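Local coordinates for protein diaminopropionate ammonia-lyase (Escherichia coli, PDB 4D9I) that catalyses the pyridoxal-phosphate-dependent alpha,beta-elimination of both L- and D-2,3-diaminopropionate to pyruvate and ammonia, working as a homodimer, at residues R333-L347 with V373-R386. Residues are numbered along the deposited sequence; the frame is centred on the assembly and turned at random.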
# COMPACT_ATOMS: atom_id res chain seq x y z
N ARG B 333 3.70 6.87 4.77
CA ARG B 333 3.15 5.52 4.82
C ARG B 333 3.30 4.95 6.23
O ARG B 333 4.30 5.20 6.87
CB ARG B 333 3.95 4.65 3.85
CG ARG B 333 3.64 3.16 3.90
CD ARG B 333 4.07 2.51 2.60
NE ARG B 333 4.24 1.07 2.74
CZ ARG B 333 5.43 0.49 2.89
NH1 ARG B 333 6.53 1.24 2.86
NH2 ARG B 333 5.54 -0.83 2.99
N ILE B 334 2.31 4.17 6.69
CA ILE B 334 2.28 3.61 8.05
C ILE B 334 1.90 2.12 7.97
O ILE B 334 0.93 1.75 7.29
CB ILE B 334 1.27 4.38 8.95
CG1 ILE B 334 1.71 5.85 9.14
CG2 ILE B 334 1.08 3.67 10.28
CD1 ILE B 334 0.67 6.78 9.75
N ILE B 335 2.69 1.27 8.64
CA ILE B 335 2.42 -0.17 8.67
C ILE B 335 1.57 -0.38 9.92
O ILE B 335 2.04 -0.15 11.05
CB ILE B 335 3.73 -1.00 8.76
CG1 ILE B 335 4.70 -0.66 7.60
CG2 ILE B 335 3.41 -2.48 8.82
CD1 ILE B 335 4.10 -0.70 6.22
N SER B 336 0.32 -0.77 9.71
CA SER B 336 -0.67 -0.85 10.79
C SER B 336 -1.41 -2.19 10.72
O SER B 336 -1.99 -2.52 9.67
CB SER B 336 -1.68 0.30 10.65
OG SER B 336 -2.49 0.44 11.81
N GLY B 337 -1.42 -2.90 11.84
CA GLY B 337 -2.08 -4.21 11.93
C GLY B 337 -3.59 -4.06 11.97
O GLY B 337 -4.10 -2.95 12.04
N GLU B 338 -4.30 -5.18 11.97
CA GLU B 338 -5.76 -5.13 11.93
C GLU B 338 -6.39 -4.24 13.03
O GLU B 338 -7.16 -3.30 12.73
CB GLU B 338 -6.34 -6.54 11.97
CG GLU B 338 -7.80 -6.56 11.54
CD GLU B 338 -8.32 -7.97 11.38
OE1 GLU B 338 -7.62 -8.92 11.77
OE2 GLU B 338 -9.45 -8.13 10.89
N SER B 339 -6.03 -4.52 14.28
CA SER B 339 -6.47 -3.70 15.40
C SER B 339 -5.85 -2.31 15.45
O SER B 339 -6.46 -1.39 16.00
CB SER B 339 -6.20 -4.43 16.72
OG SER B 339 -7.05 -5.55 16.80
N GLY B 340 -4.64 -2.16 14.94
CA GLY B 340 -3.99 -0.86 14.88
C GLY B 340 -4.71 0.13 13.97
O GLY B 340 -4.67 1.33 14.22
N ALA B 341 -5.36 -0.39 12.92
CA ALA B 341 -5.83 0.44 11.82
C ALA B 341 -7.31 0.82 11.83
O ALA B 341 -7.74 1.63 11.02
CB ALA B 341 -5.47 -0.22 10.48
N VAL B 342 -8.07 0.27 12.78
CA VAL B 342 -9.53 0.33 12.73
C VAL B 342 -10.10 1.73 12.93
O VAL B 342 -11.14 2.05 12.36
CB VAL B 342 -10.19 -0.71 13.68
CG1 VAL B 342 -10.07 -0.30 15.15
CG2 VAL B 342 -11.65 -0.94 13.31
N GLY B 343 -9.44 2.56 13.75
CA GLY B 343 -9.86 3.94 13.93
C GLY B 343 -9.78 4.66 12.59
O GLY B 343 -10.77 5.29 12.14
N LEU B 344 -8.62 4.59 11.95
CA LEU B 344 -8.46 5.15 10.60
C LEU B 344 -9.42 4.52 9.60
O LEU B 344 -9.98 5.20 8.72
CB LEU B 344 -7.00 5.00 10.11
CG LEU B 344 -6.55 5.76 8.86
CD1 LEU B 344 -7.04 5.08 7.59
CD2 LEU B 344 -6.98 7.23 8.90
N GLY B 345 -9.65 3.22 9.74
CA GLY B 345 -10.62 2.56 8.88
C GLY B 345 -11.99 3.20 8.94
O GLY B 345 -12.65 3.31 7.92
N VAL B 346 -12.41 3.62 10.14
CA VAL B 346 -13.73 4.23 10.30
C VAL B 346 -13.86 5.48 9.43
O VAL B 346 -14.87 5.67 8.74
CB VAL B 346 -14.05 4.56 11.78
CG1 VAL B 346 -15.26 5.49 11.89
CG2 VAL B 346 -14.30 3.29 12.56
N LEU B 347 -12.84 6.34 9.47
CA LEU B 347 -12.85 7.57 8.68
C LEU B 347 -12.96 7.26 7.20
O LEU B 347 -13.67 7.95 6.45
CB LEU B 347 -11.61 8.42 8.95
CG LEU B 347 -11.37 8.92 10.37
CD1 LEU B 347 -10.13 9.81 10.42
CD2 LEU B 347 -12.57 9.70 10.84
N VAL B 373 -5.67 9.87 15.63
CA VAL B 373 -5.90 8.43 15.48
C VAL B 373 -4.70 7.75 16.10
O VAL B 373 -3.59 8.27 16.03
CB VAL B 373 -6.03 8.07 13.98
CG1 VAL B 373 -6.21 6.58 13.76
CG2 VAL B 373 -7.23 8.81 13.38
N ILE B 374 -4.92 6.59 16.75
CA ILE B 374 -3.83 5.81 17.27
C ILE B 374 -3.68 4.52 16.48
O ILE B 374 -4.62 3.72 16.39
CB ILE B 374 -4.01 5.47 18.78
CG1 ILE B 374 -4.49 6.68 19.59
CG2 ILE B 374 -2.74 4.83 19.32
CD1 ILE B 374 -3.53 7.87 19.72
N SER B 375 -2.50 4.33 15.88
CA SER B 375 -2.15 3.05 15.29
C SER B 375 -1.42 2.26 16.35
O SER B 375 -0.22 2.45 16.60
CB SER B 375 -1.28 3.21 14.05
OG SER B 375 -1.18 1.95 13.42
N THR B 376 -2.15 1.35 16.98
CA THR B 376 -1.64 0.66 18.19
C THR B 376 -0.62 -0.43 17.89
O THR B 376 0.13 -0.83 18.79
CB THR B 376 -2.81 0.04 18.97
OG1 THR B 376 -3.66 -0.63 18.03
CG2 THR B 376 -3.59 1.12 19.70
N GLU B 377 -0.58 -0.93 16.65
CA GLU B 377 0.40 -1.95 16.29
C GLU B 377 0.74 -1.89 14.82
O GLU B 377 -0.08 -1.43 14.02
CB GLU B 377 -0.11 -3.37 16.63
CG GLU B 377 -1.40 -3.75 15.91
CD GLU B 377 -1.70 -5.25 15.92
OE1 GLU B 377 -1.05 -6.04 16.68
OE2 GLU B 377 -2.61 -5.66 15.16
N GLY B 378 1.93 -2.38 14.47
CA GLY B 378 2.27 -2.61 13.07
C GLY B 378 1.85 -4.02 12.65
O GLY B 378 0.89 -4.59 13.21
N ASP B 379 2.60 -4.58 11.71
CA ASP B 379 2.32 -5.90 11.17
C ASP B 379 2.82 -7.02 12.09
O ASP B 379 3.77 -7.75 11.77
CB ASP B 379 2.93 -6.03 9.76
CG ASP B 379 4.41 -5.68 9.72
OD1 ASP B 379 4.93 -5.11 10.70
OD2 ASP B 379 5.06 -5.97 8.70
N THR B 380 2.18 -7.15 13.24
CA THR B 380 2.57 -8.15 14.21
C THR B 380 2.32 -9.57 13.70
O THR B 380 2.93 -10.51 14.18
CB THR B 380 1.88 -7.89 15.56
OG1 THR B 380 0.47 -7.82 15.35
CG2 THR B 380 2.38 -6.57 16.15
N ASP B 381 1.42 -9.71 12.72
CA ASP B 381 1.20 -10.95 12.01
C ASP B 381 1.46 -10.66 10.51
O ASP B 381 0.57 -10.18 9.82
CB ASP B 381 -0.24 -11.45 12.22
CG ASP B 381 -0.56 -12.74 11.45
OD1 ASP B 381 0.17 -13.10 10.51
OD2 ASP B 381 -1.57 -13.39 11.78
N VAL B 382 2.67 -10.94 10.04
CA VAL B 382 3.05 -10.52 8.68
C VAL B 382 2.27 -11.26 7.58
O VAL B 382 2.03 -10.70 6.50
CB VAL B 382 4.58 -10.57 8.42
CG1 VAL B 382 5.33 -9.69 9.41
CG2 VAL B 382 5.10 -12.00 8.48
N LYS B 383 1.89 -12.50 7.88
CA LYS B 383 1.09 -13.34 6.99
C LYS B 383 -0.24 -12.66 6.72
O LYS B 383 -0.60 -12.40 5.58
CB LYS B 383 0.85 -14.71 7.63
CG LYS B 383 0.45 -15.82 6.66
CD LYS B 383 0.61 -17.17 7.36
CE LYS B 383 0.12 -18.32 6.49
NZ LYS B 383 -1.25 -18.05 5.95
N HIS B 384 -0.96 -12.35 7.80
CA HIS B 384 -2.26 -11.66 7.73
C HIS B 384 -2.14 -10.28 7.12
O HIS B 384 -2.99 -9.84 6.31
CB HIS B 384 -2.86 -11.63 9.14
CG HIS B 384 -4.15 -10.88 9.25
ND1 HIS B 384 -5.32 -11.38 8.79
CD2 HIS B 384 -4.44 -9.62 9.76
CE1 HIS B 384 -6.30 -10.49 9.00
NE2 HIS B 384 -5.76 -9.41 9.60
N TYR B 385 -1.10 -9.55 7.54
CA TYR B 385 -0.90 -8.18 7.05
C TYR B 385 -0.82 -8.19 5.52
O TYR B 385 -1.51 -7.43 4.84
CB TYR B 385 0.37 -7.55 7.63
CG TYR B 385 0.53 -6.12 7.15
CD1 TYR B 385 -0.22 -5.10 7.72
CD2 TYR B 385 1.40 -5.81 6.10
CE1 TYR B 385 -0.11 -3.78 7.27
CE2 TYR B 385 1.52 -4.50 5.64
CZ TYR B 385 0.77 -3.51 6.21
OH TYR B 385 0.91 -2.24 5.77
N ARG B 386 0.01 -9.08 4.98
CA ARG B 386 0.23 -9.13 3.54
C ARG B 386 -0.98 -9.72 2.79
O ARG B 386 -1.31 -9.27 1.68
CB ARG B 386 1.53 -9.88 3.20
CG ARG B 386 2.79 -9.13 3.64
CD ARG B 386 2.81 -7.69 3.14
NE ARG B 386 3.84 -6.90 3.80
CZ ARG B 386 4.25 -5.69 3.40
NH1 ARG B 386 3.71 -5.13 2.32
NH2 ARG B 386 5.19 -5.05 4.09
O HOH W 1 7.20 -2.57 4.88
O HOH W 2 -0.59 -0.38 7.02
O HOH W 3 1.38 1.39 13.23
O HOH W 4 -2.77 -7.43 12.56
O HOH W 5 -4.78 -7.10 15.11
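Gly337 N gives a nearly straight hydrogen bond to Glu377 O (3.0 Å) in the loop after strand 373-375. Helix 338-347 and that strand run almost antiparallel (154°), 6.4 Å apart at their closest. Gly340 O receives a straight CA-H...O contact from Ser375 CA (3.2 Å). Ser336 OG and Ser375 OG share a short hydrogen bond of 2.6 Å; both lie anti to their backbone N (chi1 -168° and -170°), which turns the hydroxyls to face each other. Glu377 reaches toward Gly337-Ser339 with its chain extended: OE2 accepts from two waters, held in turn by Glu338 N and Ser339 N, while Thr380 OG1 donates to OE1 from above the carboxylate plane (2.7 Å). Cutting Glu377 back to an alanine removes that carboxylate, and the two waters are likely to lose their link between the loop and these N-H groups. Ile335 lays CG2 over one face of the Tyr385 ring, 4.2 Å from its centroid, a CH-pi contact; Ser336 O lies at the ring edge. One water links Tyr385 OH to Ile334 O and Ser336 N. Asn122 also binds Glu377 OE1, and Asn326 of the second subunit Tyr385 OH. Thr376 OG1 lies close to N1 of the pyridoxal-phosphate lysine at position 77, and the Ser339 side chain about 7 Å from that of Asp120, the probable proton acceptor for L-diaminopropionate. In this fold type II enzyme, strand 370-375 lies between strands 226-230 and 61-66, and helix 315-325 packs against Ser336, Leu344 and Tyr385.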